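Local coordinates for protein inositol dehydrogenase (Lactobacillus casei, PDB 4MKX) that probably oxidises scyllo-inositol with NAD as the hydride acceptor, as a sugar-alcohol dehydrogenase of the Gfo/Idh/MocA family, at residues T38-A43 / E310-V315; R166-D171 / I248-R253; K209-V214 / A237-E242. All coordinates share one frame; numbering follows the deposited sequence.

Interaction 1. Residues T38-A43 / E310-V315; sequences TKIQHA and EEQAFV
The side-chain amide of Gln-312 reads the backbone of Gln-41 with both ends. Its OE1 accepts the backbone N-H of Gln-41 at 2.8 Å from N, in the carbonyl plane and on a lone pair. Its NE2 gives a nearly straight bond (173°) to the backbone O of Gln-41, 3.1 Å away, and that oxygen lies almost in the plane of the donating amide. CG of Gln-312 stands anti to its backbone N, and a bend at chi2 (66°) sets CD over toward the loop. NE2 has a second acceptor in OD1 of Asn-316, one turn further along helix 304-319.

Van der Waals contacts flank this pair of bonds. Ile-40 and Gln-312 run past each other in opposite directions, CG2 of Ile-40 3.4 Å from OE1 of Gln-312. The Ile-40 and Glu-311 side chains cross at about a right angle, CD1 of Ile-40 3.8 Å from CB of Glu-311. Val-315 splits its methyls: apolar contacts put CG2 4.0 Å from CB of Ala-43 and equally near CG2 of Ile-40, whereas CG1 packs on the backbone oxygens of Gln-41 and His-42.

The charged end of Glu-311 is held by helix 27-38, where OE2 bonds to His-32 ND1 and Asn-35 ND2. The loop, which makes a type II turn from Ile-40 to Ala-43, links helix 27-38 of the Rossmann fold to strand 43-49, and helix 304-319 packs against it. Because Gln-312 grips main-chain atoms, its two bonds fix the peptide groups on both sides of Gln-41 and leave that residue's own amide uninvolved in them.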
loop_
_atom_site.group_PDB
_atom_site.type_symbol
_atom_site.label_atom_id
_atom_site.label_comp_id
_atom_site.label_asym_id
_atom_site.label_seq_id
_atom_site.Cartn_x
_atom_site.Cartn_y
_atom_site.Cartn_z
ATOM N N THR A 38 -20.529 -16.064 25.732
ATOM C CA THR A 38 -19.446 -16.994 25.401
ATOM C C THR A 38 -18.018 -16.455 25.590
ATOM O O THR A 38 -17.091 -17.218 25.868
ATOM C CB THR A 38 -19.599 -17.517 23.958
ATOM O OG1 THR A 38 -19.581 -16.422 23.036
ATOM C CG2 THR A 38 -20.907 -18.288 23.808
ATOM N N LYS A 39 -17.834 -15.150 25.434
ATOM C CA LYS A 39 -16.487 -14.602 25.353
ATOM C C LYS A 39 -16.108 -13.649 26.470
ATOM O O LYS A 39 -14.928 -13.457 26.756
ATOM C CB LYS A 39 -16.296 -13.910 24.003
ATOM C CG LYS A 39 -16.370 -14.865 22.823
ATOM C CD LYS A 39 -16.347 -14.100 21.511
ATOM C CE LYS A 39 -16.653 -15.013 20.337
ATOM N NZ LYS A 39 -15.783 -16.225 20.334
ATOM N N ILE A 40 -17.102 -13.031 27.098
ATOM C CA ILE A 40 -16.810 -11.977 28.056
ATOM C C ILE A 40 -16.541 -12.561 29.438
ATOM O O ILE A 40 -17.320 -13.383 29.943
ATOM C CB ILE A 40 -17.947 -10.917 28.102
ATOM C CG1 ILE A 40 -18.087 -10.229 26.736
ATOM C CG2 ILE A 40 -17.684 -9.883 29.192
ATOM C CD1 ILE A 40 -16.833 -9.482 26.274
ATOM N N GLN A 41 -15.434 -12.144 30.053
ATOM C CA GLN A 41 -15.075 -12.649 31.378
ATOM C C GLN A 41 -15.987 -12.054 32.431
ATOM O O GLN A 41 -16.366 -10.893 32.328
ATOM C CB GLN A 41 -13.650 -12.243 31.745
ATOM C CG GLN A 41 -12.557 -12.720 30.819
ATOM C CD GLN A 41 -11.199 -12.200 31.256
ATOM O OE1 GLN A 41 -10.586 -11.376 30.574
ATOM N NE2 GLN A 41 -10.732 -12.664 32.412
ATOM N N HIS A 42 -16.301 -12.846 33.454
ATOM C CA HIS A 42 -17.046 -12.392 34.631
ATOM C C HIS A 42 -18.451 -11.918 34.293
ATOM O O HIS A 42 -18.991 -11.049 34.966
ATOM C CB HIS A 42 -16.296 -11.283 35.375
ATOM C CG HIS A 42 -14.881 -11.629 35.714
ATOM N ND1 HIS A 42 -14.526 -12.823 36.309
ATOM C CD2 HIS A 42 -13.729 -10.935 35.548
ATOM C CE1 HIS A 42 -13.218 -12.848 36.491
ATOM N NE2 HIS A 42 -12.711 -11.715 36.036
ATOM N N ALA A 43 -19.038 -12.500 33.257
ATOM C CA ALA A 43 -20.382 -12.121 32.858
ATOM C C ALA A 43 -21.196 -13.338 32.475
ATOM O O ALA A 43 -20.664 -14.345 31.999
ATOM C CB ALA A 43 -20.336 -11.135 31.707
ATOM N N GLU A 310 -15.547 -3.088 24.243
ATOM C CA GLU A 310 -16.480 -2.224 24.968
ATOM C C GLU A 310 -17.365 -3.018 25.930
ATOM O O GLU A 310 -17.726 -2.511 26.980
ATOM C CB GLU A 310 -17.347 -1.357 24.038
ATOM C CG GLU A 310 -18.513 -2.085 23.385
ATOM C CD GLU A 310 -19.350 -1.199 22.479
ATOM O OE1 GLU A 310 -19.249 0.050 22.567
ATOM O OE2 GLU A 310 -20.113 -1.760 21.658
ATOM N N GLU A 311 -17.726 -4.246 25.562
ATOM C CA GLU A 311 -18.527 -5.089 26.443
ATOM C C GLU A 311 -17.711 -5.433 27.683
ATOM O O GLU A 311 -18.211 -5.360 28.803
ATOM C CB GLU A 311 -18.953 -6.372 25.719
ATOM C CG GLU A 311 -19.946 -6.144 24.583
ATOM C CD GLU A 311 -19.853 -7.214 23.525
ATOM O OE1 GLU A 311 -18.997 -8.106 23.677
ATOM O OE2 GLU A 311 -20.597 -7.160 22.524
ATOM N N GLN A 312 -16.450 -5.805 27.486
ATOM C CA GLN A 312 -15.606 -6.165 28.623
ATOM C C GLN A 312 -15.354 -4.955 29.508
ATOM O O GLN A 312 -15.322 -5.072 30.740
ATOM C CB GLN A 312 -14.278 -6.769 28.156
ATOM C CG GLN A 312 -13.480 -7.436 29.281
ATOM C CD GLN A 312 -14.176 -8.673 29.843
ATOM O OE1 GLN A 312 -14.249 -9.708 29.179
ATOM N NE2 GLN A 312 -14.690 -8.569 31.071
ATOM N N ALA A 313 -15.192 -3.790 28.891
ATOM C CA ALA A 313 -14.969 -2.574 29.659
ATOM C C ALA A 313 -16.174 -2.248 30.546
ATOM O O ALA A 313 -16.013 -1.775 31.670
ATOM C CB ALA A 313 -14.652 -1.404 28.732
ATOM N N PHE A 314 -17.378 -2.497 30.040
ATOM C CA PHE A 314 -18.584 -2.239 30.822
ATOM C C PHE A 314 -18.634 -3.150 32.044
ATOM O O PHE A 314 -18.859 -2.689 33.168
ATOM C CB PHE A 314 -19.826 -2.404 29.948
ATOM C CG PHE A 314 -21.120 -2.302 30.704
ATOM C CD1 PHE A 314 -21.569 -1.079 31.196
ATOM C CD2 PHE A 314 -21.898 -3.429 30.894
ATOM C CE1 PHE A 314 -22.774 -0.992 31.892
ATOM C CE2 PHE A 314 -23.100 -3.352 31.587
ATOM C CZ PHE A 314 -23.542 -2.127 32.075
ATOM N N VAL A 315 -18.391 -4.437 31.824
ATOM C CA VAL A 315 -18.381 -5.413 32.913
ATOM C C VAL A 315 -17.314 -5.088 33.959
ATOM O O VAL A 315 -17.591 -5.114 35.163
ATOM C CB VAL A 315 -18.217 -6.850 32.377
ATOM C CG1 VAL A 315 -17.966 -7.829 33.521
ATOM C CG2 VAL A 315 -19.451 -7.263 31.595
#

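Interaction 2. Residues R166-D171 / I248-R253; sequences RSYSID and ILVAGR
Val-250 lies under one face of the Tyr-168 ring, its CB 3.9 Å from the ring centroid in a CH-pi contact and shifted toward the rim. CG2 of Val-250 reaches CE1 of Tyr-168 at 3.4 Å, and the two side chains lie alongside, pointing the same way. On the opposite face NH1 of Arg-166 stands 3.3 Å above the ring plane, over its centre. A bend at chi3 (59°) turns NE of Arg-166 back on its way there. Further along, CG2 of Ile-170 packs 3.7 Å from C of Gly-252, a position with little room for a CB on Gly-252.

The backbones beneath are adjacent parallel strands, 3° apart, in the mixed sheet of the C-terminal domain of this family. Five N-H...O bonds join them, from Ser-167 N to Ile-248 O at 2.9 Å through to Asp-171 N and Gly-252 O. Ser-167 and Ser-169 face the other side of the sheet, where their OG atoms bond to the carboxylate of Asp-199.

A leucine in place of Tyr-168, having neither ring nor hydroxyl, would probably leave Val-250 and NH1 of Arg-166 poorly packed and Glu-264 of the third subunit short of a hydrogen-bond partner. The guanidinium is itself positioned by salt bridges from NH2 to Glu-262 and Glu-264 of its own chain, and Ile-248 packs on Ile-248 of the third subunit.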
loop_
_atom_site.group_PDB
_atom_site.type_symbol
_atom_site.label_atom_id
_atom_site.label_comp_id
_atom_site.label_asym_id
_atom_site.label_seq_id
_atom_site.Cartn_x
_atom_site.Cartn_y
_atom_site.Cartn_z
ATOM N N ARG A 166 -11.540 14.507 8.642
ATOM C CA ARG A 166 -12.446 14.024 7.605
ATOM C C ARG A 166 -12.840 12.617 8.015
ATOM O O ARG A 166 -11.981 11.796 8.308
ATOM C CB ARG A 166 -11.752 13.977 6.240
ATOM C CG ARG A 166 -12.615 13.317 5.167
ATOM C CD ARG A 166 -11.936 13.288 3.768
ATOM N NE ARG A 166 -10.662 12.568 3.754
ATOM C CZ ARG A 166 -10.544 11.255 3.600
ATOM N NH1 ARG A 166 -11.631 10.505 3.465
ATOM N NH2 ARG A 166 -9.346 10.683 3.606
ATOM N N SER A 167 -14.133 12.345 8.081
ATOM C CA SER A 167 -14.566 10.996 8.421
ATOM C C SER A 167 -15.648 10.507 7.470
ATOM O O SER A 167 -16.590 11.237 7.144
ATOM C CB SER A 167 -15.020 10.935 9.891
ATOM O OG SER A 167 -14.867 9.617 10.399
ATOM N N TYR A 168 -15.485 9.276 6.984
ATOM C CA TYR A 168 -16.426 8.677 6.058
ATOM C C TYR A 168 -17.019 7.455 6.716
ATOM O O TYR A 168 -16.285 6.639 7.279
ATOM C CB TYR A 168 -15.683 8.156 4.825
ATOM C CG TYR A 168 -15.288 9.161 3.769
ATOM C CD1 TYR A 168 -15.275 10.532 4.008
ATOM C CD2 TYR A 168 -14.915 8.715 2.516
ATOM C CE1 TYR A 168 -14.905 11.431 3.000
ATOM C CE2 TYR A 168 -14.537 9.594 1.519
ATOM C CZ TYR A 168 -14.538 10.938 1.755
ATOM O OH TYR A 168 -14.173 11.784 0.736
ATOM N N SER A 169 -18.334 7.308 6.622
ATOM C CA SER A 169 -19.005 6.062 6.994
ATOM C C SER A 169 -19.930 5.682 5.849
ATOM O O SER A 169 -20.967 6.317 5.646
ATOM C CB SER A 169 -19.826 6.235 8.279
ATOM O OG SER A 169 -18.973 6.476 9.384
ATOM N N ILE A 170 -19.565 4.653 5.090
ATOM C CA ILE A 170 -20.363 4.265 3.923
ATOM C C ILE A 170 -20.699 2.766 3.973
ATOM O O ILE A 170 -19.809 1.920 3.923
ATOM C CB ILE A 170 -19.640 4.583 2.603
ATOM C CG1 ILE A 170 -19.039 5.998 2.627
ATOM C CG2 ILE A 170 -20.612 4.466 1.425
ATOM C CD1 ILE A 170 -18.239 6.334 1.354
ATOM N N ASP A 171 -21.987 2.454 4.077
ATOM C CA ASP A 171 -22.443 1.067 4.137
ATOM C C ASP A 171 -22.335 0.437 2.766
ATOM O O ASP A 171 -22.399 1.133 1.752
ATOM C CB ASP A 171 -23.903 0.993 4.610
ATOM C CG ASP A 171 -24.035 0.784 6.108
ATOM O OD1 ASP A 171 -23.036 0.445 6.776
ATOM O OD2 ASP A 171 -25.161 0.946 6.619
ATOM N N ILE A 248 -15.060 17.408 7.944
ATOM C CA ILE A 248 -15.758 17.005 6.738
ATOM C C ILE A 248 -16.347 15.634 6.995
ATOM O O ILE A 248 -15.652 14.748 7.501
ATOM C CB ILE A 248 -14.768 16.891 5.568
ATOM C CG1 ILE A 248 -14.189 18.267 5.245
ATOM C CG2 ILE A 248 -15.453 16.311 4.337
ATOM C CD1 ILE A 248 -13.097 18.233 4.227
ATOM N N LEU A 249 -17.627 15.454 6.681
ATOM C CA LEU A 249 -18.247 14.138 6.814
ATOM C C LEU A 249 -18.768 13.661 5.476
ATOM O O LEU A 249 -19.263 14.450 4.689
ATOM C CB LEU A 249 -19.431 14.190 7.778
ATOM C CG LEU A 249 -19.156 14.527 9.231
ATOM C CD1 LEU A 249 -20.457 14.411 10.018
ATOM C CD2 LEU A 249 -18.100 13.592 9.787
ATOM N N VAL A 250 -18.665 12.362 5.223
ATOM C CA VAL A 250 -19.412 11.765 4.122
ATOM C C VAL A 250 -20.100 10.534 4.687
ATOM O O VAL A 250 -19.499 9.771 5.438
ATOM C CB VAL A 250 -18.523 11.377 2.927
ATOM C CG1 VAL A 250 -19.329 10.550 1.931
ATOM C CG2 VAL A 250 -17.985 12.614 2.234
ATOM N N ALA A 251 -21.379 10.378 4.371
ATOM C CA ALA A 251 -22.151 9.224 4.815
ATOM C C ALA A 251 -22.825 8.652 3.591
ATOM O O ALA A 251 -23.226 9.381 2.688
ATOM C CB ALA A 251 -23.186 9.624 5.843
ATOM N N GLY A 252 -22.955 7.339 3.544
ATOM C CA GLY A 252 -23.560 6.753 2.381
ATOM C C GLY A 252 -24.018 5.349 2.650
ATOM O O GLY A 252 -23.681 4.755 3.676
ATOM N N ARG A 253 -24.787 4.825 1.708
ATOM C CA ARG A 253 -25.316 3.482 1.836
ATOM C C ARG A 253 -24.970 2.643 0.623
ATOM O O ARG A 253 -25.465 1.524 0.481
ATOM C CB ARG A 253 -26.829 3.553 2.013
ATOM C CG ARG A 253 -27.269 4.510 3.098
ATOM C CD ARG A 253 -28.773 4.471 3.270
ATOM N NE ARG A 253 -29.225 5.261 4.412
ATOM C CZ ARG A 253 -29.190 4.839 5.676
ATOM N NH1 ARG A 253 -28.709 3.637 5.969
ATOM N NH2 ARG A 253 -29.632 5.629 6.645
#

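Interaction 3. Residues K209-V214 / A237-E242; sequences KEIDKV and ALMQLE
Ile-211 and Met-239 meet beside a classic beta bulge in the antiparallel pairing of strands 211-219 and 234-241, part of the mixed sheet of the C-terminal domain. Asp-212 and Lys-213 both face Gln-240, whose backbone O accepts two N-H groups, Asp-212 N at 2.9 Å and Lys-213 N at 3.2 Å. The extra residue shifts the register by one, so Ile-211 pairs with Leu-241 while Val-214 pairs with Met-239. On the regular side of the bulge Gln-240 N returns a nearly straight bond (171°) to Lys-213 O.

Met-239 can be followed outward along its chain. CB lies 4.0 Å from CG1 of Val-214. CG, anti to the carbonyl carbon, comes closer to the same methyl, at 3.6 Å. SD touches two residues of the facing strand, CG1 of Val-214 and CG2 of Ile-211. The chain then bends at chi3 (-61°), and CE ends 4.1 Å from CD1 of Ile-211. Helix 197-207 also packs on this side, with Ile-203 touching Met-239 and Ile-200 touching Ile-211.

On the other face of the sheet, Lys-213 and Gln-240 lie side by side, the aliphatic CD of the lysine 3.7 Å from OE1 of the glutamine. That OE1 is bonded to Asn-348 ND2 of the third subunit, which places this face at a subunit boundary. Beyond the strand ends Glu-242 N bonds to Glu-210 O. The Glu-242 side chain is extended beyond CG, and its OE2 makes a weak bond to Glu-210 N. Beside Asp-212 a water donates to its OD2 and also to the backbone O of Leu-241, 3.0 Å from the water oxygen.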
loop_
_atom_site.group_PDB
_atom_site.type_symbol
_atom_site.label_atom_id
_atom_site.label_comp_id
_atom_site.label_asym_id
_atom_site.label_seq_id
_atom_site.Cartn_x
_atom_site.Cartn_y
_atom_site.Cartn_z
ATOM N N LYS A 209 -13.466 19.405 21.432
ATOM C CA LYS A 209 -14.180 20.623 21.067
ATOM C C LYS A 209 -15.596 20.302 20.584
ATOM O O LYS A 209 -15.887 19.149 20.252
ATOM C CB LYS A 209 -13.373 21.371 19.989
ATOM C CG LYS A 209 -11.859 21.440 20.285
ATOM C CD LYS A 209 -11.000 21.765 19.037
ATOM C CE LYS A 209 -9.488 21.677 19.327
ATOM N NZ LYS A 209 -8.610 21.957 18.131
ATOM N N GLU A 210 -16.484 21.301 20.563
ATOM C CA GLU A 210 -17.856 21.105 20.077
ATOM C C GLU A 210 -18.025 21.635 18.649
ATOM O O GLU A 210 -17.230 22.449 18.186
ATOM C CB GLU A 210 -18.892 21.808 20.961
ATOM C CG GLU A 210 -18.973 21.329 22.408
ATOM C CD GLU A 210 -19.112 19.830 22.544
ATOM O OE1 GLU A 210 -19.933 19.218 21.816
ATOM O OE2 GLU A 210 -18.406 19.266 23.413
ATOM N N ILE A 211 -19.078 21.177 17.977
ATOM C CA ILE A 211 -19.384 21.616 16.608
ATOM C C ILE A 211 -20.277 22.858 16.648
ATOM O O ILE A 211 -21.309 22.860 17.325
ATOM C CB ILE A 211 -20.088 20.503 15.814
ATOM C CG1 ILE A 211 -19.171 19.275 15.704
ATOM C CG2 ILE A 211 -20.494 20.999 14.429
ATOM C CD1 ILE A 211 -19.904 17.958 15.593
ATOM N N ASP A 212 -19.886 23.898 15.909
ATOM C CA ASP A 212 -20.605 25.175 15.931
ATOM C C ASP A 212 -21.651 25.267 14.830
ATOM O O ASP A 212 -22.842 25.362 15.102
ATOM C CB ASP A 212 -19.628 26.345 15.826
ATOM C CG ASP A 212 -20.316 27.698 15.972
ATOM O OD1 ASP A 212 -21.356 27.767 16.661
ATOM O OD2 ASP A 212 -19.813 28.683 15.403
ATOM N N LYS A 213 -21.217 25.252 13.573
ATOM C CA LYS A 213 -22.190 25.328 12.497
ATOM C C LYS A 213 -21.880 24.341 11.387
ATOM O O LYS A 213 -20.732 23.940 11.217
ATOM C CB LYS A 213 -22.321 26.751 11.953
ATOM C CG LYS A 213 -21.026 27.379 11.525
ATOM C CD LYS A 213 -21.257 28.821 11.062
ATOM C CE LYS A 213 -21.526 29.736 12.235
ATOM N NZ LYS A 213 -21.930 31.103 11.800
ATOM N N VAL A 214 -22.922 23.937 10.674
ATOM C CA VAL A 214 -22.826 22.882 9.675
ATOM C C VAL A 214 -23.634 23.221 8.430
ATOM O O VAL A 214 -24.616 23.971 8.481
ATOM C CB VAL A 214 -23.362 21.536 10.224
ATOM C CG1 VAL A 214 -22.647 21.150 11.509
ATOM C CG2 VAL A 214 -24.858 21.609 10.470
ATOM N N ALA A 237 -21.030 16.742 4.382
ATOM C CA ALA A 237 -21.197 17.878 5.261
ATOM C C ALA A 237 -19.882 18.559 5.554
ATOM O O ALA A 237 -18.823 17.919 5.628
ATOM C CB ALA A 237 -21.863 17.432 6.565
ATOM N N LEU A 238 -19.953 19.873 5.743
ATOM C CA LEU A 238 -18.807 20.634 6.197
ATOM C C LEU A 238 -19.200 21.255 7.531
ATOM O O LEU A 238 -20.314 21.742 7.684
ATOM C CB LEU A 238 -18.469 21.728 5.190
ATOM C CG LEU A 238 -17.272 22.614 5.497
ATOM C CD1 LEU A 238 -15.990 21.793 5.594
ATOM C CD2 LEU A 238 -17.182 23.678 4.400
ATOM N N MET A 239 -18.291 21.214 8.491
ATOM C CA MET A 239 -18.600 21.658 9.843
ATOM C C MET A 239 -17.487 22.542 10.351
ATOM O O MET A 239 -16.305 22.280 10.131
ATOM C CB MET A 239 -18.768 20.444 10.763
ATOM C CG MET A 239 -19.752 19.438 10.229
ATOM S SD MET A 239 -20.211 18.206 11.453
ATOM C CE MET A 239 -18.616 17.483 11.756
ATOM N N GLN A 240 -17.869 23.605 11.049
ATOM C CA GLN A 240 -16.895 24.473 11.655
ATOM C C GLN A 240 -17.065 24.269 13.146
ATOM O O GLN A 240 -18.180 24.369 13.663
ATOM C CB GLN A 240 -17.229 25.914 11.307
ATOM C CG GLN A 240 -16.190 26.920 11.727
ATOM C CD GLN A 240 -16.445 28.261 11.048
ATOM O OE1 GLN A 240 -17.561 28.785 11.097
ATOM N NE2 GLN A 240 -15.432 28.798 10.393
ATOM N N LEU A 241 -15.969 23.958 13.824
ATOM C CA LEU A 241 -16.040 23.707 15.266
ATOM C C LEU A 241 -15.813 25.024 16.011
ATOM O O LEU A 241 -15.516 26.045 15.390
ATOM C CB LEU A 241 -15.016 22.656 15.676
ATOM C CG LEU A 241 -15.378 21.177 15.481
ATOM C CD1 LEU A 241 -15.798 20.822 14.055
ATOM C CD2 LEU A 241 -14.212 20.305 15.925
ATOM N N GLU A 242 -15.949 24.999 17.336
ATOM C CA GLU A 242 -15.911 26.227 18.138
ATOM C C GLU A 242 -14.635 27.066 18.015
ATOM O O GLU A 242 -14.683 28.290 18.175
ATOM C CB GLU A 242 -16.168 25.899 19.613
ATOM C CG GLU A 242 -14.967 25.289 20.304
ATOM C CD GLU A 242 -15.294 24.759 21.678
ATOM O OE1 GLU A 242 -16.189 25.331 22.345
ATOM O OE2 GLU A 242 -14.661 23.760 22.081
HETATM O O HOH W 1 -16.908 28.647 15.263
#

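How the interactions relate
Interactions 2 and 3 share one sheet: strands 246-252 and 234-241 are neighbours in it and follow each other in the chain. Their centres lie 16 Å apart, and they touch directly, with a probable hydrogen bond of 2.9 Å between Ala-237 N and Leu-249 O and packing of Leu-249 CG on Met-239 CE. Both also touch the third subunit. Interaction 1 belongs to the Rossmann side of the molecule, across the chain's centre, about 30 Å from interaction 2 and 35 Å from interaction 3 between centres. Its two segments enclose the other contacts along the chain, since helix 304-319 returns from beyond the C-terminal sheet to pack on the nucleotide-binding fold. In this apo form no contact can be placed against a bound cofactor.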